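Local coordinates for protein bifunctional endo-1,4-beta-xylanase A (Neocallimastix patriciarum, PDB 2VG9) that hydrolyses internal beta-1,4 linkages of the xylan backbone, acting as a family 11 endo-xylanase, here in a loop-swapped variant, at residues 9-14 with 22-27; 17-22 with 57-62; 38-43 with 53-58; 70-75 with 169-174. One frame throughout, in Å; residues are numbered along the deposited sequence.

Overall arrangement
The four contacts sample a family 11 jelly roll built from two beta sheets. Contacts 1 and 2 both use strand 19-26 and are partly buried: contact 1 pairs it with strand 11-16, contact 2 with strand 52-60. Contact 3 is more deeply buried and spans the two sheets, setting strand 40-45 over strand 52-60 without strand pairing. R57 belongs to contacts 2 and 3 and sends hydrogen bonds into both. Contact 4, also buried, lies across the chain's centre from contact 1, their centres about 27 Å apart. Backbone pairing dominates contact 1, guanidinium-to-carbonyl bonds contact 2, and side-chain packing contact 3, while contact 4 combines strand pairing with an aliphatic cluster.

Contact 1: residues 9-14 with 22-27; sequences QNQHKG and EIWTNG
The W24 indole carries the backbone N of N26 over one face, 3.7 Å above its plane and displaced toward the rim. At its edge, CD1 lies 4.0 Å from CB of Q11. The H12 imidazole is met at its edge, near its plane, by the CG2 methyl of I23. Two flat polar groups pair: the Q11 amide and the E22 carboxylate lie nearly coplanar, their planes 16° apart. NE2 of Q11 donates to OE2 of E22 at 3.1 Å, using that oxygen's anti lone pair. The N-H...O angle of 136° shows a bent bond. Q11 arrives there because its CG is anti to the backbone N (chi1 -177°) and the chain runs on extended. OE1 of E22 is held by a salt bridge to R56, so both carboxylate oxygens are engaged. Along the backbone, H12 and I23, their side chains on the sheet's other face, form a hydrogen-bonded pair, with H12 N to I23 O at 3.0 Å and I23 N to H12 O at 2.9 Å. T25 N closes the end by donating to N10 O at 2.8 Å. These consecutive antiparallel strands, 11-16 and 19-26, form a beta hairpin of the jelly roll.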
loop_
_atom_site.group_PDB
_atom_site.type_symbol
_atom_site.label_atom_id
_atom_site.label_comp_id
_atom_site.label_asym_id
_atom_site.label_seq_id
_atom_site.Cartn_x
_atom_site.Cartn_y
_atom_site.Cartn_z
ATOM N N GLN A 9 -11.412 -18.179 -7.869
ATOM C CA GLN A 9 -11.500 -17.228 -6.748
ATOM C C GLN A 9 -10.742 -15.975 -7.113
ATOM O O GLN A 9 -9.595 -16.067 -7.546
ATOM C CB GLN A 9 -10.866 -17.803 -5.474
ATOM C CG GLN A 9 -11.317 -19.208 -5.079
ATOM C CD GLN A 9 -12.786 -19.282 -4.767
ATOM O OE1 GLN A 9 -13.474 -20.210 -5.217
ATOM N NE2 GLN A 9 -13.291 -18.308 -4.005
ATOM N N ASN A 10 -11.372 -14.817 -6.924
ATOM C CA ASN A 10 -10.713 -13.541 -7.188
ATOM C C ASN A 10 -9.975 -12.914 -5.998
ATOM O O ASN A 10 -9.309 -11.895 -6.159
ATOM C CB ASN A 10 -11.702 -12.543 -7.788
ATOM C CG ASN A 10 -12.005 -12.838 -9.271
ATOM O OD1 ASN A 10 -11.212 -13.487 -9.979
ATOM N ND2 ASN A 10 -13.151 -12.368 -9.734
ATOM N N GLN A 11 -10.098 -13.520 -4.814
ATOM C CA GLN A 11 -9.477 -12.975 -3.610
ATOM C C GLN A 11 -9.157 -14.070 -2.607
ATOM O O GLN A 11 -9.854 -15.086 -2.550
ATOM C CB GLN A 11 -10.403 -11.954 -2.955
ATOM C CG GLN A 11 -9.820 -11.259 -1.717
ATOM C CD GLN A 11 -10.868 -10.443 -1.011
ATOM O OE1 GLN A 11 -12.060 -10.816 -1.002
ATOM N NE2 GLN A 11 -10.456 -9.305 -0.434
ATOM N N HIS A 12 -8.087 -13.857 -1.844
ATOM C CA HIS A 12 -7.767 -14.621 -0.637
ATOM C C HIS A 12 -7.173 -13.636 0.363
ATOM O O HIS A 12 -6.262 -12.858 0.033
ATOM C CB HIS A 12 -6.725 -15.713 -0.898
ATOM C CG HIS A 12 -7.149 -16.766 -1.876
ATOM N ND1 HIS A 12 -8.116 -17.702 -1.590
ATOM C CD2 HIS A 12 -6.716 -17.046 -3.131
ATOM C CE1 HIS A 12 -8.283 -18.498 -2.633
ATOM N NE2 HIS A 12 -7.427 -18.135 -3.573
ATOM N N LYS A 13 -7.684 -13.656 1.591
ATOM C CA LYS A 13 -7.098 -12.859 2.641
ATOM C C LYS A 13 -7.014 -13.706 3.917
ATOM O O LYS A 13 -7.868 -14.552 4.169
ATOM C CB LYS A 13 -7.858 -11.542 2.874
ATOM C CG LYS A 13 -9.187 -11.697 3.531
ATOM C CD LYS A 13 -9.869 -10.349 3.842
ATOM C CE LYS A 13 -11.018 -10.044 2.854
ATOM N NZ LYS A 13 -12.099 -11.105 2.788
ATOM N N GLY A 14 -5.970 -13.463 4.704
ATOM C CA GLY A 14 -5.775 -14.202 5.926
ATOM C C GLY A 14 -4.663 -13.606 6.709
ATOM O O GLY A 14 -4.269 -12.446 6.495
ATOM N N GLU A 22 -3.117 -10.526 1.755
ATOM C CA GLU A 22 -4.279 -10.301 0.907
ATOM C C GLU A 22 -3.810 -10.275 -0.554
ATOM O O GLU A 22 -2.856 -9.561 -0.893
ATOM C CB GLU A 22 -4.968 -8.973 1.277
ATOM C CG GLU A 22 -6.022 -8.531 0.247
ATOM C CD GLU A 22 -6.934 -7.424 0.769
ATOM O OE1 GLU A 22 -6.418 -6.449 1.375
ATOM O OE2 GLU A 22 -8.178 -7.522 0.540
ATOM N N ILE A 23 -4.467 -11.076 -1.392
ATOM C CA ILE A 23 -4.286 -11.020 -2.854
ATOM C C ILE A 23 -5.681 -10.903 -3.479
ATOM O O ILE A 23 -6.633 -11.537 -2.989
ATOM C CB ILE A 23 -3.506 -12.263 -3.396
ATOM C CG1 ILE A 23 -3.306 -12.138 -4.912
ATOM C CG2 ILE A 23 -4.176 -13.634 -2.887
ATOM C CD1 ILE A 23 -2.419 -13.125 -5.544
ATOM N N TRP A 24 -5.812 -10.071 -4.519
ATOM C CA TRP A 24 -7.104 -9.845 -5.163
ATOM C C TRP A 24 -6.878 -9.494 -6.625
ATOM O O TRP A 24 -5.826 -8.935 -6.995
ATOM C CB TRP A 24 -7.882 -8.742 -4.421
ATOM C CG TRP A 24 -9.067 -8.180 -5.157
ATOM C CD1 TRP A 24 -10.382 -8.541 -5.025
ATOM C CD2 TRP A 24 -9.035 -7.140 -6.144
ATOM N NE1 TRP A 24 -11.159 -7.805 -5.885
ATOM C CE2 TRP A 24 -10.354 -6.930 -6.573
ATOM C CE3 TRP A 24 -8.012 -6.384 -6.712
ATOM C CZ2 TRP A 24 -10.677 -5.977 -7.536
ATOM C CZ3 TRP A 24 -8.328 -5.452 -7.667
ATOM C CH2 TRP A 24 -9.653 -5.258 -8.074
ATOM N N THR A 25 -7.850 -9.837 -7.468
ATOM C CA THR A 25 -7.834 -9.384 -8.864
ATOM C C THR A 25 -9.241 -9.105 -9.368
ATOM O O THR A 25 -10.215 -9.618 -8.850
ATOM C CB THR A 25 -7.080 -10.362 -9.821
ATOM O OG1 THR A 25 -6.857 -9.710 -11.091
ATOM C CG2 THR A 25 -7.884 -11.667 -10.011
ATOM N N ASN A 26 -9.339 -8.203 -10.333
ATOM C CA ASN A 26 -10.508 -8.106 -11.167
ATOM C C ASN A 26 -9.991 -8.221 -12.578
ATOM O O ASN A 26 -9.308 -7.308 -13.077
ATOM C CB ASN A 26 -11.214 -6.770 -10.992
ATOM C CG ASN A 26 -12.456 -6.674 -11.837
ATOM O OD1 ASN A 26 -13.503 -7.170 -11.448
ATOM N ND2 ASN A 26 -12.347 -6.038 -13.001
ATOM N N GLY A 27 -10.234 -9.372 -13.188
ATOM C CA GLY A 27 -9.977 -9.562 -14.606
ATOM C C GLY A 27 -8.600 -10.055 -14.980
ATOM O O GLY A 27 -8.339 -10.267 -16.165
HETATM O O HOH W 1 -11.618 -11.921 -12.297
#

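Contact 2: residues 17-22 with 57-62; sequences DGFSYE and RGLDFG
Two successive carbonyl oxygens are gripped by one guanidinium, that of R57, and both are approached from above their carbonyl planes. NE of R57 donates to S20 O at 2.9 Å along a nearly straight path of 169°. NH2 of R57 reaches F19 O at 3.1 Å, from 54° out of that carbonyl's plane. Each oxygen nevertheless lies near the plane of the guanidinium, at its edge. The bend at chi3 (78°) carries the guanidinium across to the carbonyls of strand 19-26, and Y21 CB packs against the chain 3.5 Å from R57 NE. S20 O also takes a weak bond from G58 N at 3.4 Å, while S20 N donates to G58 O at 2.8 Å. The same G58 O faces the edge of the F19 phenyl, 3.6 Å from its CD1. Further along, the L59 methyl CD1 meets F19 CE1 at 4.1 Å, and a water links G18 O to D60 N. These contacts join the neighbouring strands 19-26 and 52-60 of the jelly roll where their backbone pairing is loose. A methionine at R57 would probably loosen the turn end of strand 19-26, since neither carbonyl would keep its guanidinium donor. With T39 O as the partner of NH1, the buried guanidinium is bonded to three neutral carbonyls, whose partial negative charges probably stabilise its positive charge, with the D17 carboxylate near but not in contact.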
loop_
_atom_site.group_PDB
_atom_site.type_symbol
_atom_site.label_atom_id
_atom_site.label_comp_id
_atom_site.label_asym_id
_atom_site.label_seq_id
_atom_site.Cartn_x
_atom_site.Cartn_y
_atom_site.Cartn_z
ATOM N N ASP A 17 1.835 -15.959 10.882
ATOM C CA ASP A 17 2.993 -15.475 11.649
ATOM C C ASP A 17 2.741 -14.059 12.198
ATOM O O ASP A 17 3.705 -13.284 12.407
ATOM C CB ASP A 17 4.258 -15.463 10.774
ATOM C CG ASP A 17 4.931 -16.841 10.626
ATOM O OD1 ASP A 17 4.544 -17.853 11.248
ATOM O OD2 ASP A 17 5.923 -16.913 9.895
ATOM N N GLY A 18 1.475 -13.709 12.427
ATOM C CA GLY A 18 1.155 -12.393 13.004
ATOM C C GLY A 18 1.063 -11.235 12.016
ATOM O O GLY A 18 0.873 -10.088 12.405
ATOM N N PHE A 19 1.167 -11.547 10.726
ATOM C CA PHE A 19 1.064 -10.544 9.664
ATOM C C PHE A 19 -0.042 -10.899 8.689
ATOM O O PHE A 19 -0.203 -12.067 8.340
ATOM C CB PHE A 19 2.407 -10.400 8.931
ATOM C CG PHE A 19 3.486 -9.804 9.775
ATOM C CD1 PHE A 19 3.556 -8.414 9.964
ATOM C CD2 PHE A 19 4.442 -10.622 10.378
ATOM C CE1 PHE A 19 4.573 -7.870 10.751
ATOM C CE2 PHE A 19 5.451 -10.078 11.180
ATOM C CZ PHE A 19 5.515 -8.718 11.367
ATOM N N SER A 20 -0.828 -9.908 8.260
ATOM C CA SER A 20 -1.891 -10.185 7.305
ATOM C C SER A 20 -1.305 -10.600 5.967
ATOM O O SER A 20 -0.112 -10.372 5.695
ATOM C CB SER A 20 -2.791 -8.943 7.090
ATOM O OG SER A 20 -2.075 -7.885 6.454
ATOM N N TYR A 21 -2.150 -11.191 5.129
ATOM C CA TYR A 21 -1.880 -11.295 3.704
ATOM C C TYR A 21 -3.204 -11.087 2.954
ATOM O O TYR A 21 -4.274 -11.411 3.467
ATOM C CB TYR A 21 -1.189 -12.629 3.331
ATOM C CG TYR A 21 -2.067 -13.866 3.489
ATOM C CD1 TYR A 21 -2.959 -14.257 2.479
ATOM C CD2 TYR A 21 -1.983 -14.661 4.637
ATOM C CE1 TYR A 21 -3.798 -15.395 2.633
ATOM C CE2 TYR A 21 -2.815 -15.808 4.808
ATOM C CZ TYR A 21 -3.704 -16.162 3.809
ATOM O OH TYR A 21 -4.490 -17.283 3.969
ATOM N N GLU A 22 -3.117 -10.526 1.755
ATOM C CA GLU A 22 -4.279 -10.301 0.907
ATOM C C GLU A 22 -3.810 -10.275 -0.554
ATOM O O GLU A 22 -2.856 -9.561 -0.893
ATOM C CB GLU A 22 -4.968 -8.973 1.277
ATOM C CG GLU A 22 -6.022 -8.531 0.247
ATOM C CD GLU A 22 -6.934 -7.424 0.769
ATOM O OE1 GLU A 22 -6.418 -6.449 1.375
ATOM O OE2 GLU A 22 -8.178 -7.522 0.540
ATOM N N ARG A 57 0.975 -7.565 2.337
ATOM C CA ARG A 57 1.132 -8.148 3.673
ATOM C C ARG A 57 1.485 -7.056 4.659
ATOM O O ARG A 57 2.277 -6.148 4.337
ATOM C CB ARG A 57 2.251 -9.191 3.666
ATOM C CG ARG A 57 1.853 -10.484 2.902
ATOM C CD ARG A 57 2.608 -11.650 3.440
ATOM N NE ARG A 57 2.030 -12.101 4.703
ATOM C CZ ARG A 57 2.497 -13.119 5.419
ATOM N NH1 ARG A 57 3.574 -13.794 5.004
ATOM N NH2 ARG A 57 1.886 -13.466 6.550
ATOM N N GLY A 58 0.935 -7.127 5.871
ATOM C CA GLY A 58 1.204 -6.048 6.839
ATOM C C GLY A 58 0.780 -6.333 8.258
ATOM O O GLY A 58 0.371 -7.442 8.589
ATOM N N LEU A 59 0.853 -5.291 9.085
ATOM C CA LEU A 59 0.603 -5.396 10.504
ATOM C C LEU A 59 -0.702 -4.659 10.748
ATOM O O LEU A 59 -0.799 -3.474 10.405
ATOM C CB LEU A 59 1.766 -4.763 11.316
ATOM C CG LEU A 59 1.672 -4.951 12.836
ATOM C CD1 LEU A 59 1.600 -6.443 13.183
ATOM C CD2 LEU A 59 2.882 -4.305 13.540
ATOM N N ASP A 60 -1.708 -5.362 11.291
ATOM C CA ASP A 60 -2.997 -4.710 11.659
ATOM C C ASP A 60 -2.815 -4.000 12.971
ATOM O O ASP A 60 -2.174 -4.538 13.894
ATOM C CB ASP A 60 -4.171 -5.711 11.763
ATOM C CG ASP A 60 -5.457 -5.090 12.466
ATOM O OD1 ASP A 60 -6.197 -4.231 11.893
ATOM O OD2 ASP A 60 -5.750 -5.511 13.615
ATOM N N PHE A 61 -3.345 -2.781 13.056
ATOM C CA PHE A 61 -3.268 -2.005 14.305
ATOM C C PHE A 61 -4.615 -1.940 15.066
ATOM O O PHE A 61 -4.703 -1.360 16.155
ATOM C CB PHE A 61 -2.706 -0.611 14.035
ATOM C CG PHE A 61 -1.201 -0.577 13.830
ATOM C CD1 PHE A 61 -0.362 -0.008 14.799
ATOM C CD2 PHE A 61 -0.613 -1.093 12.647
ATOM C CE1 PHE A 61 1.053 0.072 14.607
ATOM C CE2 PHE A 61 0.786 -1.056 12.455
ATOM C CZ PHE A 61 1.629 -0.459 13.434
ATOM N N GLY A 62 -5.663 -2.509 14.475
ATOM C CA GLY A 62 -6.962 -2.606 15.144
ATOM C C GLY A 62 -7.812 -1.337 15.148
ATOM O O GLY A 62 -8.870 -1.317 15.795
HETATM O O HOH W 2 -1.097 -8.150 11.920
#

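Contact 3: residues 38-43 with 53-58; sequences ATFKAE and FLARRG
F40 holds its CG in the crowded position between the backbone N and the carbonyl carbon (chi1 67°), while R57 has CG anti to its own carbonyl carbon (chi1 -71°). With these rotamers the two side chains slide past each other in opposite directions, bringing F40 CD2 to 3.5 Å from R57 CG. The phenyl therefore packs on the aliphatic part of the arginine; its plane is turned 68° from the guanidinium, and it does not stack on that group. NH1 of R57 goes on to T39 O, donating at 2.9 Å with the oxygen near the guanidinium plane and the nitrogen in the carbonyl plane. A38 CA lies over one guanidinium face, 3.9 Å above it and offset toward the rim. These groups meet between the two sheets of the family 11 jelly roll: the strand segments 40-43 and 53-58 run antiparallel with axes 8.1 Å apart, too far for backbone bonding. A leucine at R57 has no side-chain N-H for T39 O and would probably hold the loop before strand 40-45 less firmly. A38 O, 3.3 Å from R57 CD, is buried with no hydrogen-bond partner in the model. Along the interface the packing becomes small and apolar, A42 CB and A55 CB touching at 3.7 Å. F53, whose ring also stacks with W44, brings its CZ tip to 3.6 Å from E43 O.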
loop_
_atom_site.group_PDB
_atom_site.type_symbol
_atom_site.label_atom_id
_atom_site.label_comp_id
_atom_site.label_asym_id
_atom_site.label_seq_id
_atom_site.Cartn_x
_atom_site.Cartn_y
_atom_site.Cartn_z
ATOM N N ALA A 38 6.454 -11.636 7.632
ATOM C CA ALA A 38 5.593 -10.851 6.713
ATOM C C ALA A 38 6.028 -10.992 5.245
ATOM O O ALA A 38 5.454 -10.347 4.388
ATOM C CB ALA A 38 5.577 -9.384 7.101
ATOM N N THR A 39 7.038 -11.822 4.973
ATOM C CA THR A 39 7.619 -11.921 3.620
ATOM C C THR A 39 6.635 -12.634 2.657
ATOM O O THR A 39 5.753 -13.384 3.092
ATOM C CB THR A 39 9.034 -12.624 3.618
ATOM O OG1 THR A 39 8.898 -13.985 4.019
ATOM C CG2 THR A 39 10.036 -11.938 4.541
ATOM N N PHE A 40 6.793 -12.396 1.356
ATOM C CA PHE A 40 5.988 -13.008 0.333
ATOM C C PHE A 40 6.589 -12.686 -1.029
ATOM O O PHE A 40 7.375 -11.740 -1.184
ATOM C CB PHE A 40 4.531 -12.493 0.362
ATOM C CG PHE A 40 4.373 -11.021 -0.007
ATOM C CD1 PHE A 40 3.878 -10.649 -1.274
ATOM C CD2 PHE A 40 4.737 -10.023 0.885
ATOM C CE1 PHE A 40 3.691 -9.283 -1.614
ATOM C CE2 PHE A 40 4.546 -8.665 0.573
ATOM C CZ PHE A 40 4.024 -8.287 -0.684
ATOM N N LYS A 41 6.177 -13.476 -2.015
ATOM C CA LYS A 41 6.506 -13.262 -3.405
ATOM C C LYS A 41 5.157 -13.270 -4.130
ATOM O O LYS A 41 4.225 -13.983 -3.730
ATOM C CB LYS A 41 7.362 -14.431 -3.877
ATOM C CG LYS A 41 7.869 -14.362 -5.322
ATOM C CD LYS A 41 8.574 -15.695 -5.705
ATOM C CE LYS A 41 9.355 -15.548 -7.022
ATOM N NZ LYS A 41 10.269 -16.735 -7.311
ATOM N N ALA A 42 5.032 -12.449 -5.164
ATOM C CA ALA A 42 3.768 -12.354 -5.903
ATOM C C ALA A 42 4.078 -12.187 -7.375
ATOM O O ALA A 42 5.150 -11.680 -7.751
ATOM C CB ALA A 42 2.956 -11.215 -5.419
ATOM N N GLU A 43 3.129 -12.599 -8.204
ATOM C CA GLU A 43 3.289 -12.529 -9.625
ATOM C C GLU A 43 1.906 -12.305 -10.196
ATOM O O GLU A 43 0.917 -12.810 -9.666
ATOM C CB GLU A 43 3.997 -13.793 -10.188
ATOM C CG GLU A 43 3.360 -15.171 -9.866
ATOM C CD GLU A 43 2.240 -15.584 -10.837
ATOM O OE1 GLU A 43 1.334 -16.367 -10.436
ATOM O OE2 GLU A 43 2.257 -15.123 -12.012
ATOM N N PHE A 53 -4.831 -5.927 -10.173
ATOM C CA PHE A 53 -4.223 -6.931 -9.277
ATOM C C PHE A 53 -3.633 -6.239 -8.066
ATOM O O PHE A 53 -3.055 -5.136 -8.183
ATOM C CB PHE A 53 -3.084 -7.690 -10.000
ATOM C CG PHE A 53 -2.361 -8.703 -9.144
ATOM C CD1 PHE A 53 -2.873 -9.992 -8.984
ATOM C CD2 PHE A 53 -1.162 -8.380 -8.506
ATOM C CE1 PHE A 53 -2.202 -10.934 -8.208
ATOM C CE2 PHE A 53 -0.482 -9.320 -7.713
ATOM C CZ PHE A 53 -1.008 -10.606 -7.579
ATOM N N LEU A 54 -3.724 -6.901 -6.906
ATOM C CA LEU A 54 -2.989 -6.430 -5.730
ATOM C C LEU A 54 -2.509 -7.611 -4.898
ATOM O O LEU A 54 -3.184 -8.647 -4.845
ATOM C CB LEU A 54 -3.859 -5.477 -4.894
ATOM C CG LEU A 54 -5.092 -6.020 -4.171
ATOM C CD1 LEU A 54 -4.775 -6.567 -2.745
ATOM C CD2 LEU A 54 -6.200 -4.924 -4.112
ATOM N N ALA A 55 -1.339 -7.448 -4.269
ATOM C CA ALA A 55 -0.827 -8.396 -3.245
ATOM C C ALA A 55 -0.124 -7.621 -2.133
ATOM O O ALA A 55 0.778 -6.797 -2.385
ATOM C CB ALA A 55 0.126 -9.451 -3.855
ATOM N N ARG A 56 -0.516 -7.888 -0.905
ATOM C CA ARG A 56 -0.006 -7.104 0.213
ATOM C C ARG A 56 0.011 -7.897 1.500
ATOM O O ARG A 56 -0.833 -8.777 1.725
ATOM C CB ARG A 56 -0.846 -5.856 0.402
ATOM C CG ARG A 56 -2.294 -6.125 0.577
ATOM C CD ARG A 56 -3.084 -4.858 0.958
ATOM N NE ARG A 56 -3.306 -3.987 -0.190
ATOM C CZ ARG A 56 -4.488 -3.576 -0.636
ATOM N NH1 ARG A 56 -5.622 -3.944 -0.046
ATOM N NH2 ARG A 56 -4.520 -2.788 -1.686
ATOM N N ARG A 57 0.975 -7.565 2.337
ATOM C CA ARG A 57 1.132 -8.148 3.673
ATOM C C ARG A 57 1.485 -7.056 4.659
ATOM O O ARG A 57 2.277 -6.148 4.337
ATOM C CB ARG A 57 2.251 -9.191 3.666
ATOM C CG ARG A 57 1.853 -10.484 2.902
ATOM C CD ARG A 57 2.608 -11.650 3.440
ATOM N NE ARG A 57 2.030 -12.101 4.703
ATOM C CZ ARG A 57 2.497 -13.119 5.419
ATOM N NH1 ARG A 57 3.574 -13.794 5.004
ATOM N NH2 ARG A 57 1.886 -13.466 6.550
ATOM N N GLY A 58 0.935 -7.127 5.871
ATOM C CA GLY A 58 1.204 -6.048 6.839
ATOM C C GLY A 58 0.780 -6.333 8.258
ATOM O O GLY A 58 0.371 -7.442 8.589
#

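Contact 4: residues 70-75 with 169-174; sequences YDYIGL and SGHITV
Two reciprocal backbone bonds hold L75 and I172 as an antiparallel hydrogen-bonded pair. I172 N donates to L75 O at 2.7 Å with an N-H...O angle of 165°, and L75 N returns a bond to I172 O at 2.9 Å, in the carbonyl plane. A water lies 2.6 Å from Y72 OH, in the plane of the ring at its edge, and donates to T173 OG1 at 3.1 Å. That hydroxyl is also bonded to D133. T173 CG2, anti to its backbone N, meets the phenol of Y72 with CE1 at 3.5 Å, the two side chains crossing at about a right angle. A side chain on G74 would be crowded by Y72 CE2. On the face that carries L75 and I172 the contact is aliphatic. V174 CB meets I73 CG2 at 3.8 Å, and V174 CG2 packs against L75 CB at the same distance. The leucine also touches I172, with CD2 4.2 Å from CD1. T173 centres an inverse gamma turn and occupies the N-cap position before helix 174-182, though its side chain makes no capping bond. Edge strand 169-173 pairs with strand 73-86 just before running into the single alpha helix of the family 11 jelly roll.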
loop_
_atom_site.group_PDB
_atom_site.type_symbol
_atom_site.label_atom_id
_atom_site.label_comp_id
_atom_site.label_asym_id
_atom_site.label_seq_id
_atom_site.Cartn_x
_atom_site.Cartn_y
_atom_site.Cartn_z
ATOM N N TYR A 70 0.993 6.893 17.761
ATOM C CA TYR A 70 2.119 5.947 17.852
ATOM C C TYR A 70 3.432 6.737 17.753
ATOM O O TYR A 70 3.647 7.499 16.780
ATOM C CB TYR A 70 2.007 4.913 16.744
ATOM C CG TYR A 70 0.784 4.052 16.857
ATOM C CD1 TYR A 70 0.821 2.846 17.580
ATOM C CD2 TYR A 70 -0.416 4.423 16.238
ATOM C CE1 TYR A 70 -0.320 2.026 17.676
ATOM C CE2 TYR A 70 -1.558 3.625 16.348
ATOM C CZ TYR A 70 -1.497 2.437 17.063
ATOM O OH TYR A 70 -2.615 1.670 17.152
ATOM N N ASP A 71 4.299 6.567 18.753
ATOM C CA ASP A 71 5.548 7.339 18.846
ATOM C C ASP A 71 6.469 7.087 17.672
ATOM O O ASP A 71 7.042 8.026 17.114
ATOM C CB ASP A 71 6.281 7.048 20.155
ATOM C CG ASP A 71 5.682 7.807 21.349
ATOM O OD1 ASP A 71 4.991 8.837 21.150
ATOM O OD2 ASP A 71 5.908 7.363 22.490
ATOM N N TYR A 72 6.591 5.812 17.293
ATOM C CA TYR A 72 7.469 5.415 16.208
ATOM C C TYR A 72 6.856 4.226 15.477
ATOM O O TYR A 72 6.389 3.282 16.111
ATOM C CB TYR A 72 8.878 5.062 16.739
ATOM C CG TYR A 72 9.892 4.910 15.643
ATOM C CD1 TYR A 72 10.675 5.993 15.250
ATOM C CD2 TYR A 72 10.059 3.683 14.981
ATOM C CE1 TYR A 72 11.612 5.867 14.227
ATOM C CE2 TYR A 72 11.015 3.534 13.949
ATOM C CZ TYR A 72 11.777 4.639 13.575
ATOM O OH TYR A 72 12.701 4.543 12.543
ATOM N N ILE A 73 6.824 4.290 14.144
ATOM C CA ILE A 73 6.407 3.133 13.337
ATOM C C ILE A 73 7.495 2.964 12.283
ATOM O O ILE A 73 7.759 3.881 11.511
ATOM C CB ILE A 73 5.000 3.293 12.689
ATOM C CG1 ILE A 73 3.910 3.586 13.740
ATOM C CG2 ILE A 73 4.639 2.014 11.808
ATOM C CD1 ILE A 73 2.514 3.958 13.097
ATOM N N GLY A 74 8.163 1.812 12.306
ATOM C CA GLY A 74 9.203 1.512 11.315
ATOM C C GLY A 74 8.767 0.422 10.342
ATOM O O GLY A 74 8.016 -0.503 10.717
ATOM N N LEU A 75 9.221 0.528 9.094
ATOM C CA LEU A 75 9.048 -0.561 8.120
ATOM C C LEU A 75 10.364 -0.726 7.377
ATOM O O LEU A 75 10.880 0.242 6.803
ATOM C CB LEU A 75 7.866 -0.317 7.143
ATOM C CG LEU A 75 7.511 -1.426 6.095
ATOM C CD1 LEU A 75 6.028 -1.408 5.731
ATOM C CD2 LEU A 75 8.321 -1.284 4.796
ATOM N N SER A 169 14.476 -1.432 -1.785
ATOM C CA SER A 169 14.806 -1.837 -0.404
ATOM C C SER A 169 15.150 -0.643 0.467
ATOM O O SER A 169 15.616 0.394 -0.038
ATOM C CB SER A 169 15.963 -2.863 -0.371
ATOM O OG SER A 169 17.153 -2.263 -0.812
ATOM N N GLY A 170 14.944 -0.790 1.769
ATOM C CA GLY A 170 15.406 0.227 2.676
ATOM C C GLY A 170 14.554 0.376 3.913
ATOM O O GLY A 170 13.678 -0.432 4.149
ATOM N N HIS A 171 14.844 1.409 4.699
ATOM C CA HIS A 171 14.096 1.721 5.909
ATOM C C HIS A 171 13.104 2.852 5.652
ATOM O O HIS A 171 13.456 3.842 5.009
ATOM C CB HIS A 171 15.052 2.190 6.994
ATOM C CG HIS A 171 14.339 2.647 8.224
ATOM N ND1 HIS A 171 13.998 3.968 8.436
ATOM C CD2 HIS A 171 13.814 1.946 9.257
ATOM C CE1 HIS A 171 13.335 4.066 9.578
ATOM N NE2 HIS A 171 13.202 2.856 10.086
ATOM N N ILE A 172 11.869 2.686 6.119
ATOM C CA ILE A 172 10.878 3.762 6.087
ATOM C C ILE A 172 10.393 4.054 7.512
ATOM O O ILE A 172 9.885 3.167 8.215
ATOM C CB ILE A 172 9.656 3.406 5.190
ATOM C CG1 ILE A 172 10.122 3.077 3.738
ATOM C CG2 ILE A 172 8.521 4.509 5.286
ATOM C CD1 ILE A 172 9.069 2.426 2.886
ATOM N N THR A 173 10.567 5.306 7.923
ATOM C CA THR A 173 9.951 5.806 9.139
ATOM C C THR A 173 8.522 6.232 8.821
ATOM O O THR A 173 8.224 7.422 8.599
ATOM C CB THR A 173 10.763 6.947 9.786
ATOM O OG1 THR A 173 12.161 6.612 9.738
ATOM C CG2 THR A 173 10.281 7.207 11.247
ATOM N N VAL A 174 7.644 5.232 8.811
ATOM C CA VAL A 174 6.241 5.400 8.477
ATOM C C VAL A 174 5.615 6.534 9.330
ATOM O O VAL A 174 4.864 7.372 8.810
ATOM C CB VAL A 174 5.476 4.055 8.672
ATOM C CG1 VAL A 174 3.977 4.241 8.509
ATOM C CG2 VAL A 174 6.003 2.971 7.661
HETATM O O HOH W 3 14.255 6.566 12.082
#